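PDB 4I3F: serine hydrolase CCSP0084 from Cycloclasticus sp. P1, which probably hydrolyses esters and the carbon-carbon bonds of meta-cleavage products from aromatic degradation, as a serine hydrolase of the alpha/beta hydrolase family. Local coordinates for residues H75-D80 / K114-T119; T45-L50 / P68-N73; G129-L134 / K143-M148; L244-R249 / N290-L295. All blocks are in the same frame, centred on the assembly; numbering follows the deposited sequence.

Contact 1 (H75-D80 / K114-T119)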
# COMPACT_ATOMS: atom_id res chain seq x y z
N HIS A 75 14.64 9.88 4.45
CA HIS A 75 14.73 9.69 3.01
C HIS A 75 13.57 8.81 2.57
O HIS A 75 13.53 7.62 2.87
CB HIS A 75 16.06 9.01 2.66
CG HIS A 75 16.21 8.68 1.20
ND1 HIS A 75 17.19 7.82 0.74
CD2 HIS A 75 15.52 9.08 0.11
CE1 HIS A 75 17.09 7.71 -0.58
NE2 HIS A 75 16.08 8.47 -0.98
N CYS A 76 12.61 9.40 1.86
CA CYS A 76 11.42 8.66 1.45
C CYS A 76 11.51 8.16 0.02
O CYS A 76 11.85 8.93 -0.89
CB CYS A 76 10.19 9.55 1.59
SG CYS A 76 9.83 10.00 3.30
N LEU A 77 11.20 6.88 -0.18
CA LEU A 77 11.09 6.30 -1.51
C LEU A 77 9.67 5.77 -1.67
O LEU A 77 9.21 4.95 -0.87
CB LEU A 77 12.11 5.17 -1.70
CG LEU A 77 13.57 5.61 -1.52
CD1 LEU A 77 14.04 5.39 -0.09
CD2 LEU A 77 14.47 4.89 -2.51
N ALA A 78 8.96 6.25 -2.69
CA ALA A 78 7.58 5.82 -2.93
C ALA A 78 7.40 5.44 -4.40
O ALA A 78 7.14 6.30 -5.24
CB ALA A 78 6.60 6.93 -2.56
N PRO A 79 7.57 4.16 -4.71
CA PRO A 79 7.46 3.75 -6.12
C PRO A 79 6.03 3.42 -6.53
O PRO A 79 5.21 3.04 -5.68
CB PRO A 79 8.29 2.47 -6.16
CG PRO A 79 8.06 1.86 -4.76
CD PRO A 79 8.07 3.06 -3.85
N ASP A 80 5.73 3.57 -7.82
CA ASP A 80 4.55 2.92 -8.38
C ASP A 80 4.86 1.43 -8.36
O ASP A 80 5.90 0.98 -8.85
CB ASP A 80 4.27 3.37 -9.82
CG ASP A 80 3.69 4.78 -9.90
OD1 ASP A 80 3.45 5.42 -8.85
OD2 ASP A 80 3.47 5.26 -11.04
N LYS A 114 19.35 1.47 -5.41
CA LYS A 114 19.60 2.71 -4.68
C LYS A 114 20.73 2.55 -3.66
O LYS A 114 21.08 3.50 -2.95
CB LYS A 114 18.32 3.16 -3.96
CG LYS A 114 17.15 3.44 -4.89
CD LYS A 114 17.49 4.50 -5.92
CE LYS A 114 17.39 5.89 -5.36
NZ LYS A 114 17.57 6.95 -6.41
N GLY A 115 21.31 1.35 -3.59
CA GLY A 115 22.38 1.08 -2.64
C GLY A 115 21.95 1.14 -1.19
O GLY A 115 22.77 1.43 -0.31
N ILE A 116 20.68 0.87 -0.93
CA ILE A 116 20.14 0.92 0.43
C ILE A 116 20.09 -0.48 1.03
O ILE A 116 19.36 -1.35 0.55
CB ILE A 116 18.73 1.55 0.45
CG1 ILE A 116 18.80 3.03 0.06
CG2 ILE A 116 18.08 1.37 1.84
CD1 ILE A 116 17.44 3.68 -0.19
N GLU A 117 20.87 -0.70 2.09
CA GLU A 117 20.93 -2.03 2.69
C GLU A 117 19.71 -2.33 3.56
O GLU A 117 19.13 -3.42 3.48
CB GLU A 117 22.23 -2.22 3.48
CG GLU A 117 22.37 -3.60 4.15
CD GLU A 117 22.23 -4.77 3.18
OE1 GLU A 117 22.56 -4.62 1.98
OE2 GLU A 117 21.80 -5.86 3.62
N GLN A 118 19.32 -1.36 4.38
CA GLN A 118 18.16 -1.53 5.26
C GLN A 118 17.27 -0.30 5.21
O GLN A 118 17.78 0.83 5.15
CB GLN A 118 18.60 -1.77 6.70
CG GLN A 118 19.39 -3.04 6.94
CD GLN A 118 19.45 -3.41 8.41
OE1 GLN A 118 19.86 -2.60 9.25
NE2 GLN A 118 19.01 -4.62 8.75
N THR A 119 15.96 -0.52 5.28
CA THR A 119 15.00 0.58 5.23
C THR A 119 13.82 0.36 6.18
O THR A 119 13.45 -0.78 6.47
CB THR A 119 14.48 0.79 3.78
OG1 THR A 119 13.69 1.98 3.71
CG2 THR A 119 13.63 -0.40 3.33

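Contact 2 (T45-L50 / P68-N73)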
# COMPACT_ATOMS: atom_id res chain seq x y z
N THR A 45 18.46 7.92 7.13
CA THR A 45 17.59 6.76 7.32
C THR A 45 16.43 6.84 6.33
O THR A 45 15.86 7.91 6.13
CB THR A 45 17.06 6.70 8.75
OG1 THR A 45 18.15 6.70 9.68
CG2 THR A 45 16.21 5.44 8.96
N SER A 46 16.10 5.71 5.71
CA SER A 46 15.07 5.72 4.67
C SER A 46 13.75 5.07 5.09
O SER A 46 13.71 4.27 6.02
CB SER A 46 15.60 5.07 3.38
OG SER A 46 15.94 3.71 3.59
N ILE A 47 12.68 5.46 4.39
CA ILE A 47 11.38 4.83 4.51
C ILE A 47 10.89 4.51 3.10
O ILE A 47 10.89 5.38 2.23
CB ILE A 47 10.33 5.75 5.17
CG1 ILE A 47 10.82 6.28 6.52
CG2 ILE A 47 9.01 5.01 5.35
CD1 ILE A 47 9.89 7.37 7.10
N LEU A 48 10.52 3.25 2.88
CA LEU A 48 9.94 2.81 1.61
C LEU A 48 8.43 2.75 1.82
O LEU A 48 7.96 2.06 2.73
CB LEU A 48 10.47 1.42 1.25
CG LEU A 48 9.87 0.73 0.00
CD1 LEU A 48 10.18 1.54 -1.25
CD2 LEU A 48 10.38 -0.69 -0.15
N LEU A 49 7.68 3.48 1.00
CA LEU A 49 6.22 3.54 1.17
C LEU A 49 5.54 2.83 0.01
O LEU A 49 5.77 3.16 -1.16
CB LEU A 49 5.73 5.00 1.25
CG LEU A 49 6.24 5.77 2.47
CD1 LEU A 49 7.40 6.66 2.09
CD2 LEU A 49 5.13 6.57 3.13
N LEU A 50 4.69 1.86 0.34
CA LEU A 50 4.05 1.02 -0.67
C LEU A 50 2.54 1.26 -0.68
O LEU A 50 1.85 1.01 0.32
CB LEU A 50 4.37 -0.46 -0.43
CG LEU A 50 5.85 -0.84 -0.42
CD1 LEU A 50 6.04 -2.35 -0.23
CD2 LEU A 50 6.53 -0.38 -1.70
N PRO A 68 6.01 14.89 2.11
CA PRO A 68 6.66 16.12 2.55
C PRO A 68 6.89 16.14 4.05
O PRO A 68 7.91 16.68 4.50
CB PRO A 68 5.64 17.22 2.20
CG PRO A 68 4.78 16.63 1.15
CD PRO A 68 4.69 15.17 1.50
N PHE A 69 5.97 15.56 4.80
CA PHE A 69 6.08 15.55 6.25
C PHE A 69 7.24 14.68 6.70
O PHE A 69 8.09 15.12 7.48
CB PHE A 69 4.78 15.06 6.89
CG PHE A 69 4.82 15.05 8.39
CD1 PHE A 69 4.70 16.22 9.11
CD2 PHE A 69 4.99 13.86 9.08
CE1 PHE A 69 4.74 16.22 10.49
CE2 PHE A 69 5.04 13.85 10.46
CZ PHE A 69 4.91 15.02 11.16
N LEU A 70 7.27 13.44 6.21
CA LEU A 70 8.31 12.49 6.61
C LEU A 70 9.68 12.90 6.09
O LEU A 70 10.70 12.65 6.73
CB LEU A 70 7.95 11.08 6.16
CG LEU A 70 6.72 10.46 6.81
CD1 LEU A 70 6.31 9.21 6.06
CD2 LEU A 70 7.01 10.12 8.26
N ALA A 71 9.70 13.57 4.94
CA ALA A 71 10.97 13.98 4.33
C ALA A 71 11.76 15.01 5.14
O ALA A 71 12.93 15.23 4.86
CB ALA A 71 10.76 14.47 2.92
N GLU A 72 11.13 15.64 6.13
CA GLU A 72 11.84 16.57 7.02
C GLU A 72 12.93 15.83 7.80
O GLU A 72 13.89 16.44 8.26
CB GLU A 72 10.87 17.21 8.02
CG GLU A 72 9.76 18.07 7.40
CD GLU A 72 8.77 18.57 8.44
OE1 GLU A 72 8.97 18.28 9.64
OE2 GLU A 72 7.80 19.25 8.06
N ASN A 73 12.75 14.52 7.96
CA ASN A 73 13.68 13.75 8.78
C ASN A 73 14.10 12.42 8.17
O ASN A 73 15.05 11.78 8.63
CB ASN A 73 13.08 13.54 10.18
CG ASN A 73 12.81 14.86 10.90
OD1 ASN A 73 11.69 15.37 10.89
ND2 ASN A 73 13.85 15.42 11.50
O HOH W 1 17.37 10.15 8.61

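Contact 3 (G129-L134 / K143-M148)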
# COMPACT_ATOMS: atom_id res chain seq x y z
N GLY A 129 0.38 -5.96 2.40
CA GLY A 129 0.58 -7.38 2.14
C GLY A 129 1.97 -7.64 1.58
O GLY A 129 2.68 -8.56 2.03
N VAL A 130 2.37 -6.85 0.59
CA VAL A 130 3.71 -6.95 0.04
C VAL A 130 4.75 -6.74 1.13
O VAL A 130 5.77 -7.44 1.18
CB VAL A 130 3.93 -5.94 -1.13
CG1 VAL A 130 5.36 -6.00 -1.63
CG2 VAL A 130 2.97 -6.26 -2.28
N THR A 131 4.48 -5.78 2.03
CA THR A 131 5.37 -5.54 3.16
C THR A 131 5.54 -6.79 4.00
O THR A 131 6.65 -7.16 4.37
CB THR A 131 4.87 -4.38 4.05
OG1 THR A 131 4.87 -3.17 3.29
CG2 THR A 131 5.77 -4.22 5.27
N LEU A 132 4.42 -7.45 4.33
CA LEU A 132 4.49 -8.67 5.15
C LEU A 132 5.33 -9.75 4.47
O LEU A 132 6.14 -10.42 5.13
CB LEU A 132 3.09 -9.18 5.46
CG LEU A 132 2.36 -8.37 6.54
CD1 LEU A 132 0.91 -8.82 6.63
CD2 LEU A 132 3.03 -8.59 7.88
N HIS A 133 5.13 -9.94 3.17
CA HIS A 133 5.93 -10.92 2.44
C HIS A 133 7.40 -10.51 2.33
O HIS A 133 8.27 -11.37 2.34
CB HIS A 133 5.31 -11.21 1.08
CG HIS A 133 4.04 -11.99 1.18
ND1 HIS A 133 3.99 -13.36 1.03
CD2 HIS A 133 2.77 -11.60 1.48
CE1 HIS A 133 2.75 -13.77 1.20
NE2 HIS A 133 1.99 -12.73 1.47
N LEU A 134 7.67 -9.21 2.26
CA LEU A 134 9.05 -8.73 2.26
C LEU A 134 9.75 -9.04 3.58
O LEU A 134 10.90 -9.48 3.60
CB LEU A 134 9.11 -7.23 1.97
CG LEU A 134 9.10 -6.86 0.48
CD1 LEU A 134 8.73 -5.38 0.31
CD2 LEU A 134 10.46 -7.14 -0.14
N LYS A 143 13.90 -2.58 8.73
CA LYS A 143 14.07 -2.14 10.11
C LYS A 143 12.70 -2.16 10.78
O LYS A 143 12.24 -3.22 11.20
CB LYS A 143 14.70 -0.73 10.14
CG LYS A 143 16.19 -0.71 9.76
CD LYS A 143 16.62 0.61 9.11
CE LYS A 143 16.57 1.78 10.08
NZ LYS A 143 17.56 1.62 11.19
N LYS A 144 12.03 -1.01 10.85
CA LYS A 144 10.66 -0.98 11.39
C LYS A 144 9.63 -0.95 10.28
O LYS A 144 9.89 -0.45 9.19
CB LYS A 144 10.45 0.25 12.27
CG LYS A 144 11.14 0.22 13.62
CD LYS A 144 10.83 1.52 14.34
CE LYS A 144 10.66 1.33 15.84
NZ LYS A 144 11.95 1.39 16.57
N ALA A 145 8.43 -1.45 10.59
CA ALA A 145 7.34 -1.51 9.63
C ALA A 145 6.06 -0.88 10.17
O ALA A 145 5.70 -1.09 11.34
CB ALA A 145 7.07 -2.95 9.19
N VAL A 146 5.38 -0.12 9.32
CA VAL A 146 4.04 0.37 9.62
C VAL A 146 3.09 -0.18 8.57
O VAL A 146 3.33 -0.02 7.37
CB VAL A 146 3.98 1.91 9.58
CG1 VAL A 146 2.52 2.39 9.65
CG2 VAL A 146 4.78 2.49 10.74
N LEU A 147 2.03 -0.85 9.02
CA LEU A 147 0.98 -1.30 8.10
C LEU A 147 -0.24 -0.41 8.27
O LEU A 147 -0.49 0.13 9.36
CB LEU A 147 0.61 -2.76 8.37
CG LEU A 147 1.76 -3.77 8.38
CD1 LEU A 147 1.24 -5.20 8.64
CD2 LEU A 147 2.59 -3.69 7.09
N MET A 148 -1.00 -0.24 7.19
CA MET A 148 -2.22 0.56 7.22
C MET A 148 -3.28 -0.21 6.47
O MET A 148 -3.23 -0.32 5.24
CB MET A 148 -1.99 1.92 6.54
CG MET A 148 -3.06 2.94 6.86
SD MET A 148 -3.11 4.28 5.64
CE MET A 148 -3.87 3.44 4.25

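Contact 4 (L244-R249 / N290-L295)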
# COMPACT_ATOMS: atom_id res chain seq x y z
N LEU A 244 4.15 -1.37 13.66
CA LEU A 244 2.91 -0.70 14.04
C LEU A 244 1.85 -1.01 12.99
O LEU A 244 2.01 -0.68 11.81
CB LEU A 244 3.11 0.81 14.15
CG LEU A 244 1.85 1.63 14.45
CD1 LEU A 244 1.21 1.23 15.77
CD2 LEU A 244 2.17 3.12 14.43
N VAL A 245 0.77 -1.67 13.42
CA VAL A 245 -0.35 -1.93 12.52
C VAL A 245 -1.42 -0.88 12.79
O VAL A 245 -1.91 -0.77 13.92
CB VAL A 245 -0.94 -3.33 12.77
CG1 VAL A 245 -2.16 -3.57 11.86
CG2 VAL A 245 0.14 -4.40 12.55
N THR A 246 -1.76 -0.10 11.77
CA THR A 246 -2.83 0.89 11.91
C THR A 246 -4.02 0.46 11.08
O THR A 246 -3.86 -0.19 10.05
CB THR A 246 -2.38 2.30 11.49
OG1 THR A 246 -2.10 2.33 10.08
CG2 THR A 246 -1.13 2.71 12.26
N HIS A 247 -5.21 0.79 11.55
CA HIS A 247 -6.41 0.37 10.84
C HIS A 247 -7.56 1.30 11.14
O HIS A 247 -7.67 1.84 12.25
CB HIS A 247 -6.80 -1.05 11.26
CG HIS A 247 -7.46 -1.85 10.18
ND1 HIS A 247 -6.79 -2.84 9.49
CD2 HIS A 247 -8.72 -1.83 9.68
CE1 HIS A 247 -7.60 -3.38 8.59
NE2 HIS A 247 -8.78 -2.79 8.70
N ALA A 248 -8.43 1.49 10.16
CA ALA A 248 -9.63 2.29 10.37
C ALA A 248 -10.73 1.42 10.94
O ALA A 248 -11.00 0.34 10.40
CB ALA A 248 -10.08 2.88 9.07
N ARG A 249 -11.38 1.88 12.00
CA ARG A 249 -12.43 1.09 12.62
C ARG A 249 -13.53 0.77 11.61
O ARG A 249 -14.01 -0.37 11.55
CB ARG A 249 -13.02 1.82 13.84
CG ARG A 249 -14.04 0.99 14.61
CD ARG A 249 -14.56 1.74 15.84
NE ARG A 249 -15.28 2.96 15.46
CZ ARG A 249 -15.67 3.90 16.31
NH1 ARG A 249 -15.42 3.77 17.61
NH2 ARG A 249 -16.31 4.98 15.88
N ASN A 290 0.27 10.86 9.98
CA ASN A 290 1.63 11.32 9.70
C ASN A 290 2.45 11.39 10.97
O ASN A 290 3.59 10.90 11.04
CB ASN A 290 1.59 12.70 9.02
CG ASN A 290 1.21 12.62 7.55
OD1 ASN A 290 1.02 11.53 7.01
ND2 ASN A 290 1.07 13.77 6.91
N ASN A 291 1.88 12.00 12.00
CA ASN A 291 2.58 12.06 13.28
C ASN A 291 2.76 10.70 13.96
O ASN A 291 3.86 10.42 14.45
CB ASN A 291 1.94 13.09 14.20
CG ASN A 291 2.30 14.52 13.79
OD1 ASN A 291 3.40 14.99 14.05
ND2 ASN A 291 1.38 15.20 13.13
N LEU A 292 1.74 9.85 13.98
CA LEU A 292 1.89 8.52 14.59
C LEU A 292 2.99 7.73 13.91
O LEU A 292 3.83 7.11 14.57
CB LEU A 292 0.56 7.75 14.55
CG LEU A 292 0.58 6.42 15.29
CD1 LEU A 292 0.68 6.65 16.79
CD2 LEU A 292 -0.67 5.63 14.94
N THR A 293 2.99 7.77 12.58
CA THR A 293 3.98 7.06 11.77
C THR A 293 5.39 7.59 12.02
O THR A 293 6.31 6.80 12.27
CB THR A 293 3.60 7.16 10.28
OG1 THR A 293 2.35 6.49 10.07
CG2 THR A 293 4.67 6.52 9.38
N LYS A 294 5.55 8.91 11.96
CA LYS A 294 6.85 9.52 12.19
C LYS A 294 7.38 9.22 13.58
O LYS A 294 8.53 8.80 13.75
CB LYS A 294 6.79 11.03 11.98
CG LYS A 294 8.14 11.71 12.18
CD LYS A 294 8.01 13.23 12.33
CE LYS A 294 9.36 13.89 12.55
NZ LYS A 294 9.83 13.82 13.97
N LEU A 295 6.54 9.44 14.59
CA LEU A 295 6.96 9.21 15.97
C LEU A 295 7.29 7.75 16.22
O LEU A 295 8.16 7.44 17.03
CB LEU A 295 5.89 9.71 16.95
CG LEU A 295 5.60 11.21 16.89
CD1 LEU A 295 4.32 11.52 17.63
CD2 LEU A 295 6.76 12.02 17.44

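Contact 1 (H75-D80 / K114-T119)
Leu77 and His75 on strand 75-79 make a small, partly buried apolar contact with Ile116 and Lys114, which lie in the connection between helix 96-113 and strand 119-124. The centre of it is a meeting of methyls: Leu77 and Ile116 reach toward each other tip to tip, CD1 of Leu77 standing 3.8 Å from CD1 of Ile116. The second branch of Leu77 has two neighbours: its CD2 also touches Ile116 CD1 and lies 3.9 Å from Lys114 CG, the leucine and lysine chains running past each other in opposite senses. Within the strand, Leu77 CD1 also sits over the centre of one face of the His75 ring, while Ile116 CD1 approaches that ring obliquely, 4.1 Å from CE1. The connection reaches this place through a Schellman motif that ends the helix: Gly115, with phi 65°, turns the chain so that Ile116 can point back at the sheet. Strand 75-79, helix 96-113 and strand 119-124 form a beta-alpha-beta crossover that skips strand 46-50, in keeping with the alpha/beta hydrolase fold. Lysine suits the edge because its aliphatic part packs while its end stays polar. Bends at chi2 (-58°) and chi3 bring Lys114 NZ to Glu38, whose carboxylate forms a salt bridge with it through OE1 and a hydrogen bond with His75 NE2 through OE2, probably offsetting the lysine's positive charge.

Contact 2 (T45-L50 / P68-N73)
Leu70, near the end of helix 66-70, drops its side chain onto Ile47 and Leu49 of strand 46-50, and every carbon from CB outward has a neighbour there. At the root, Leu70 CB lies 4.3 Å from CD1 of Ile47. The first torsion, -66°, sets CG beside the backbone N and anti to the carbonyl carbon, sending the chain down to the sheet with CG 4.4 Å from that same Ile47 CD1. Of the two branches, Leu70 CD2 keeps to Ile47, 4.1 Å from its CD1, whereas Leu70 CD1 touches Ile47 CD1 as well and also reaches the next inward-facing residue of the strand, coming within 4.1 Å of Leu49 CD2. Leu70 crosses Ile47 at about a right angle and Leu49 at a slant, so its fork straddles two residues two positions apart on the strand. Branched aliphatic residues suit all three places, which are buried and purely apolar; Cys76 borders Leu70, and Phe297 of helix 286-298 borders Ile47. Farther along, at Asn73, the link becomes polar. Asn73, whose N donates to Leu70 O (3.0 Å), offers its own carbonyl to a water: this water gives a hydrogen bond to Asn73 O at 2.8 Å and accepts one from Thr45 N at 2.9 Å, bridging the two backbones. A short helix packed on the strand before it, and leading into the parallel neighbour 75-79, makes a beta-alpha-beta crossover of the central sheet in an alpha/beta hydrolase.

Contact 3 (G129-L134 / K143-M148)
Leu147 of strand 142-148 is held on both branches by helix 126-137, and here the packing is closest. Its CD2 lies 3.7 Å from Thr131 CG2, the two side chains passing in opposite directions, while its CD1 is 3.9 Å from Leu132 CD2, Leu132 crossing it at about a right angle. Thr131 suits the interface because its two ends differ: chi1 of -63° places the methyl anti to the backbone N, facing the strand, and leaves OG1 to bond Gly127 O, so this buried hydroxyl has a partner. With an alanine in place of Leu147 both methyls are lost, which is likely to leave Thr131 CG2 and Leu132 without their main apolar partner on the strand. Two residues earlier the fit is looser. Ala145 has only a methyl to offer, 4.3 Å from Thr131 CG2, and beyond it Lys143 and Lys144 are partly exposed, the latter paired with Asp302. The segments run nearly antiparallel at 150°, axes 9.2 Å apart, as is usual in a beta-alpha-beta unit. Helix 126-137 starts at a Gly-x-Ser-x-Gly turn, consistent with a nucleophile elbow; helix 96-113 packs beside it, and strands 119-124 and 243-248 flank strand 142-148.

Contact 4 (L244-R249 / N290-L295)
Leu292, on helix 286-298, turns its CD2 branch to two residues of strand 243-248, meeting each at a different attitude. Against Leu244 it lies aslant: the Leu244 CD2 methyl presses into the branch point, 3.8 Å from Leu292 CG and equally 3.8 Å from Leu292 CD2. Against Thr246 the approach is end on, with CG2 of Thr246 reaching Leu292 CD2 tip to tip at 4.0 Å. In both leucines CG stands anti to the backbone N (chi1 176° in Leu244, -174° in Leu292), which extends each chain toward its counterpart across the helix-sheet interface. Threonine fits its place by dividing its labour. With chi1 at 66°, its hydroxyl tucks between backbone N and carbonyl carbon and bonds the carbonyl of Leu147 on the adjacent strand, while the methyl is turned to the helix. Leucine on the helix suits a position with further neighbours, the aromatic side chains of Phe274 and Phe301 and that of His272. Helix 286-298 thereby lies over strands 243-248 and 269-274, reaches strand 142-148 where Thr293 meets Val146, and is bordered by helix 66-70, whose Phe69 packs on Asn290, Asn291 and Lys294.

How the contacts relate
From the N terminus onward the four contacts close successive loops, none enclosing or crossing another. Contact 2 comes first, bridging residues 51-67; contact 1 then spans 81-113, which include helix 96-113. Contact 3 closes the shortest excursion, 135-142, and contact 4 the longest, 250-289. All share the central sheet: contacts 1 and 2 are joined by backbone bonds between strands 75-79 and 46-50, contacts 3 and 4 by those between strands 142-148 and 243-248, and contacts 1 and 3 by a probable hydrogen bond between Thr119 O and Lys143 N. Contacts 2 and 4 also meet where Asn73 packs on Lys294, and contacts 2 and 3 where Leu50 packs on Thr131. Contacts 1 and 4 do not touch.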